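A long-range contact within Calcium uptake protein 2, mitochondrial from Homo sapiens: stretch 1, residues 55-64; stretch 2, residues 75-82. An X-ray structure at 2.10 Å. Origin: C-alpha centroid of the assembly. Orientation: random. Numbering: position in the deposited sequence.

Stretch 1 (55-64) DIEDTLSGIQ
Stretch 2 (75-82) DLGDKGLI

Stretch 1 begins as the last part of a helix (55-60), which leaves helical angles at S61 (phi/psi -71/116), and continues as loop through G62 at 137/-11. Stretch 2 ends its own helix at L76, then makes a type II' turn from L76 to K79, closed by K79 N to L76 O at 2.9 Å. G77, at phi 61°, takes the backbone position that favours glycine; G80 follows nearly fully extended (176/-179), and L81 is extended at -152/135. The register is set by T59 and K79, whose CA atoms lie 5.5 Å apart, and more loosely by I63 and L76 at 7.4 Å.

K79 has the largest area covered by the other stretch. Its CA-to-CB bond points sideways, and chi1 at 131° lies between wells; chi2 is p, and chi3 and chi4 are t, so the chain is extended from CB to NZ across the end of the helix. CD passes 3.4 Å from T59 O, and NZ arrives 2.6 Å from S61 O, where the unwinding backbone presents a carbonyl; the geometry leaves a hydrogen bond there undecided. NZ also sits 3.0 Å from G62 CA. An ideal CB on G62 would lie 1.9 Å from K79 NZ, and the backbone angles alone already call for glycine.

T59 is m: its OG1 turns back to donate to D55 O at 2.8 Å, while CG2 packs 3.4 Å from G80 N.

The apolar contacts are looser. L81, pointing toward stretch 1 with both chi angles t, places CD1 4.2 Å from I56 CG1 (m, t) and CB 4.4 Å from L60 CD2. L60 starts away, yet its m, t rotamer brings its end back. The CA-to-CB bond of L76 (m, t) points toward stretch 1, and its CD2 reaches I63, whose t, t chain leaves CG1 4.5 Å from L76 CD2.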

ATOM      1  N   ASP B  55      -1.485   2.614  43.877  1.00 34.74           N
ATOM      2  CA  ASP B  55      -1.809   1.346  43.235  1.00 43.33           C
ATOM      3  C   ASP B  55      -0.958   1.142  41.984  1.00 48.32           C
ATOM      4  O   ASP B  55      -0.546   0.017  41.668  1.00 48.35           O
ATOM      5  CB  ASP B  55      -3.301   1.329  42.932  1.00 45.03           C
ATOM      6  CG  ASP B  55      -4.137   1.487  44.196  1.00 55.19           C
ATOM      7  OD1 ASP B  55      -3.680   1.013  45.255  1.00 60.36           O
ATOM      8  OD2 ASP B  55      -5.219   2.115  44.145  1.00 55.67           O
ATOM      9  N   ILE B  56      -0.610   2.241  41.309  1.00 48.75           N
ATOM     10  CA  ILE B  56       0.025   2.156  39.999  1.00 43.68           C
ATOM     11  C   ILE B  56       1.454   1.617  40.114  1.00 47.94           C
ATOM     12  O   ILE B  56       1.794   0.615  39.478  1.00 48.27           O
ATOM     13  CB  ILE B  56      -0.041   3.515  39.281  1.00 33.72           C
ATOM     14  CG1 ILE B  56      -1.466   3.741  38.743  1.00 38.21           C
ATOM     15  CG2 ILE B  56       0.975   3.570  38.160  1.00 35.53           C
ATOM     16  CD1 ILE B  56      -1.778   5.175  38.295  1.00 38.87           C
ATOM     17  N   GLU B  57       2.310   2.240  40.934  1.00 44.41           N
ATOM     18  CA  GLU B  57       3.676   1.798  41.247  1.00 54.15           C
ATOM     19  C   GLU B  57       3.698   0.339  41.675  1.00 63.28           C
ATOM     20  O   GLU B  57       4.701  -0.357  41.472  1.00 67.60           O
ATOM     21  CB  GLU B  57       4.330   2.655  42.335  1.00 61.74           C
ATOM     22  CG  GLU B  57       5.825   2.840  42.210  1.00 72.33           C
ATOM     23  CD  GLU B  57       6.450   3.033  43.532  1.00 80.39           C
ATOM     24  OE1 GLU B  57       5.755   2.847  44.456  1.00 80.67           O
ATOM     25  OE2 GLU B  57       7.591   3.384  43.635  1.00 85.83           O
ATOM     26  N   ASP B  58       2.749   0.057  42.568  1.00 56.25           N
ATOM     27  CA  ASP B  58       2.584  -1.325  42.999  1.00 56.53           C
ATOM     28  C   ASP B  58       2.294  -2.214  41.799  1.00 56.28           C
ATOM     29  O   ASP B  58       2.904  -3.278  41.633  1.00 61.42           O
ATOM     30  CB  ASP B  58       1.469  -1.454  44.034  1.00 55.17           C
ATOM     31  CG  ASP B  58       1.776  -0.730  45.316  1.00 59.48           C
ATOM     32  OD1 ASP B  58       2.941  -0.313  45.521  1.00 59.38           O
ATOM     33  OD2 ASP B  58       0.839  -0.604  46.133  1.00 60.85           O
ATOM     34  N   THR B  59       1.381  -1.771  40.932  1.00 53.19           N
ATOM     35  CA  THR B  59       1.014  -2.601  39.792  1.00 50.99           C
ATOM     36  C   THR B  59       2.109  -2.623  38.729  1.00 55.21           C
ATOM     37  O   THR B  59       2.134  -3.525  37.886  1.00 63.58           O
ATOM     38  CB  THR B  59      -0.307  -2.111  39.200  1.00 52.82           C
ATOM     39  OG1 THR B  59      -1.329  -2.226  40.155  1.00 60.00           O
ATOM     40  CG2 THR B  59      -0.690  -2.916  38.004  1.00 52.86           C
ATOM     41  N   LEU B  60       3.057  -1.687  38.767  1.00 57.09           N
ATOM     42  CA  LEU B  60       4.081  -1.708  37.731  1.00 58.99           C
ATOM     43  C   LEU B  60       5.346  -2.419  38.183  1.00 66.22           C
ATOM     44  O   LEU B  60       6.009  -3.057  37.364  1.00 71.59           O
ATOM     45  CB  LEU B  60       4.406  -0.288  37.251  1.00 50.23           C
ATOM     46  CG  LEU B  60       3.306   0.306  36.369  1.00 46.27           C
ATOM     47  CD1 LEU B  60       3.703   1.659  35.793  1.00 42.17           C
ATOM     48  CD2 LEU B  60       2.916  -0.676  35.249  1.00 43.42           C
ATOM     49  N   SER B  61       5.691  -2.333  39.462  1.00 66.92           N
ATOM     50  CA  SER B  61       6.891  -2.994  39.971  1.00 75.44           C
ATOM     51  C   SER B  61       6.680  -4.501  40.005  1.00 80.85           C
ATOM     52  O   SER B  61       5.826  -4.998  40.744  1.00 73.99           O
ATOM     53  CB  SER B  61       7.240  -2.490  41.371  1.00 72.03           C
ATOM     54  OG  SER B  61       7.941  -1.259  41.329  1.00 66.02           O
ATOM     55  N   GLY B  62       7.452  -5.242  39.225  1.00 74.96           N
ATOM     56  CA  GLY B  62       7.143  -6.655  39.138  1.00 81.98           C
ATOM     57  C   GLY B  62       7.222  -7.188  37.730  1.00 85.95           C
ATOM     58  O   GLY B  62       7.220  -8.405  37.528  1.00 87.32           O
ATOM     59  N   ILE B  63       7.340  -6.280  36.756  1.00 81.20           N
ATOM     60  CA  ILE B  63       7.622  -6.639  35.376  1.00 76.26           C
ATOM     61  C   ILE B  63       8.916  -7.435  35.249  1.00 75.01           C
ATOM     62  O   ILE B  63       9.253  -7.888  34.150  1.00 74.25           O
ATOM     63  CB  ILE B  63       7.661  -5.354  34.511  1.00 73.77           C
ATOM     64  CG1 ILE B  63       7.251  -5.654  33.071  1.00 69.20           C
ATOM     65  CG2 ILE B  63       9.052  -4.705  34.546  1.00 74.79           C
ATOM     66  CD1 ILE B  63       7.378  -4.462  32.133  1.00 66.01           C
ATOM     67  N   GLN B  64       9.650  -7.603  36.358  1.00 85.23           N
ATOM     68  CA  GLN B  64      10.817  -8.473  36.446  1.00 79.65           C
ATOM     69  C   GLN B  64      10.476  -9.920  36.096  1.00 74.19           C
ATOM     70  O   GLN B  64      11.245 -10.593  35.400  1.00 74.01           O
ATOM     71  CB  GLN B  64      11.407  -8.410  37.858  1.00 80.61           C
ATOM     72  CG  GLN B  64      11.406  -7.129  38.515  1.00 81.98           C
ATOM     73  CD  GLN B  64      11.865  -6.000  37.749  1.00 85.02           C
ATOM     74  OE1 GLN B  64      12.244  -6.073  36.799  1.00 86.43           O
ATOM     75  NE2 GLN B  64      11.825  -4.949  38.166  1.00 85.41           N
ATOM     76  N   ASP B  75       1.802 -13.898  31.281  1.00 20.37           N
ATOM     77  CA  ASP B  75       2.443 -13.928  32.596  1.00 21.97           C
ATOM     78  C   ASP B  75       1.994 -12.759  33.470  1.00 24.03           C
ATOM     79  O   ASP B  75       1.719 -12.942  34.659  1.00 25.68           O
ATOM     80  CB  ASP B  75       3.964 -13.931  32.450  1.00 19.51           C
ATOM     81  CG  ASP B  75       4.480 -15.204  31.830  1.00 20.40           C
ATOM     82  OD1 ASP B  75       5.626 -15.211  31.356  1.00 28.87           O
ATOM     83  OD2 ASP B  75       3.727 -16.200  31.773  1.00 21.52           O
ATOM     84  N   LEU B  76       1.918 -11.551  32.907  1.00 20.61           N
ATOM     85  CA  LEU B  76       1.500 -10.394  33.698  1.00 19.94           C
ATOM     86  C   LEU B  76       0.057 -10.508  34.172  1.00 25.79           C
ATOM     87  O   LEU B  76      -0.260 -10.131  35.304  1.00 23.47           O
ATOM     88  CB  LEU B  76       1.666  -9.112  32.887  1.00 18.57           C
ATOM     89  CG  LEU B  76       3.110  -8.673  32.663  1.00 25.56           C
ATOM     90  CD1 LEU B  76       3.143  -7.539  31.636  1.00 22.08           C
ATOM     91  CD2 LEU B  76       3.707  -8.244  33.996  1.00 21.50           C
ATOM     92  N   GLY B  77      -0.838 -10.967  33.318  1.00 22.50           N
ATOM     93  CA  GLY B  77      -2.230 -11.061  33.744  1.00 21.41           C
ATOM     94  C   GLY B  77      -2.787  -9.700  34.104  1.00 23.05           C
ATOM     95  O   GLY B  77      -2.727  -8.756  33.306  1.00 23.45           O
ATOM     96  N   ASP B  78      -3.324  -9.574  35.331  1.00 21.99           N
ATOM     97  CA  ASP B  78      -3.901  -8.314  35.800  1.00 21.80           C
ATOM     98  C   ASP B  78      -2.850  -7.354  36.340  1.00 24.65           C
ATOM     99  O   ASP B  78      -3.183  -6.222  36.727  1.00 26.61           O
ATOM    100  CB  ASP B  78      -4.950  -8.567  36.887  1.00 27.84           C
ATOM    101  CG  ASP B  78      -6.342  -8.833  36.315  1.00 37.01           C
ATOM    102  OD1 ASP B  78      -6.701  -8.282  35.237  1.00 29.29           O
ATOM    103  OD2 ASP B  78      -7.092  -9.586  36.962  1.00 35.39           O
ATOM    104  N   LYS B  79      -1.590  -7.763  36.306  1.00 21.00           N
ATOM    105  CA  LYS B  79      -0.534  -6.969  36.913  1.00 23.67           C
ATOM    106  C   LYS B  79       0.188  -6.136  35.837  1.00 20.81           C
ATOM    107  O   LYS B  79       1.342  -6.352  35.458  1.00 28.42           O
ATOM    108  CB  LYS B  79       0.368  -7.907  37.701  1.00 34.02           C
ATOM    109  CG  LYS B  79       1.764  -7.792  37.495  1.00 53.39           C
ATOM    110  CD  LYS B  79       2.388  -6.870  38.377  1.00 67.12           C
ATOM    111  CE  LYS B  79       3.626  -6.820  38.195  1.00 69.54           C
ATOM    112  NZ  LYS B  79       4.156  -6.134  39.146  1.00 73.97           N
ATOM    113  N   GLY B  80      -0.534  -5.105  35.432  1.00 19.48           N
ATOM    114  CA  GLY B  80       0.032  -4.160  34.490  1.00 21.49           C
ATOM    115  C   GLY B  80      -0.975  -3.116  34.089  1.00 20.13           C
ATOM    116  O   GLY B  80      -2.132  -3.118  34.519  1.00 24.26           O
ATOM    117  N   LEU B  81      -0.522  -2.235  33.215  1.00 17.78           N
ATOM    118  CA  LEU B  81      -1.381  -1.136  32.834  1.00 26.53           C
ATOM    119  C   LEU B  81      -0.995  -0.726  31.425  1.00 21.70           C
ATOM    120  O   LEU B  81       0.194  -0.566  31.126  1.00 16.26           O
ATOM    121  CB  LEU B  81      -1.228  -0.003  33.862  1.00 40.15           C
ATOM    122  CG  LEU B  81      -2.180   1.146  33.913  1.00 51.42           C
ATOM    123  CD1 LEU B  81      -1.814   2.056  34.946  1.00 50.93           C
ATOM    124  CD2 LEU B  81      -2.059   1.840  32.679  1.00 62.16           C
ATOM    125  N   ILE B  82      -2.038  -0.527  30.620  1.00 16.62           N
ATOM    126  CA  ILE B  82      -1.914  -0.237  29.199  1.00 14.73           C
ATOM    127  C   ILE B  82      -2.872   0.899  28.881  1.00 22.25           C
ATOM    128  O   ILE B  82      -4.077   0.792  29.143  1.00 19.47           O
ATOM    129  CB  ILE B  82      -2.228  -1.464  28.325  1.00 17.34           C
ATOM    130  CG1 ILE B  82      -1.277  -2.631  28.631  1.00 13.33           C
ATOM    131  CG2 ILE B  82      -2.203  -1.080  26.845  1.00 13.86           C
ATOM    132  CD1 ILE B  82      -1.690  -3.956  27.945  1.00 12.50           C
TER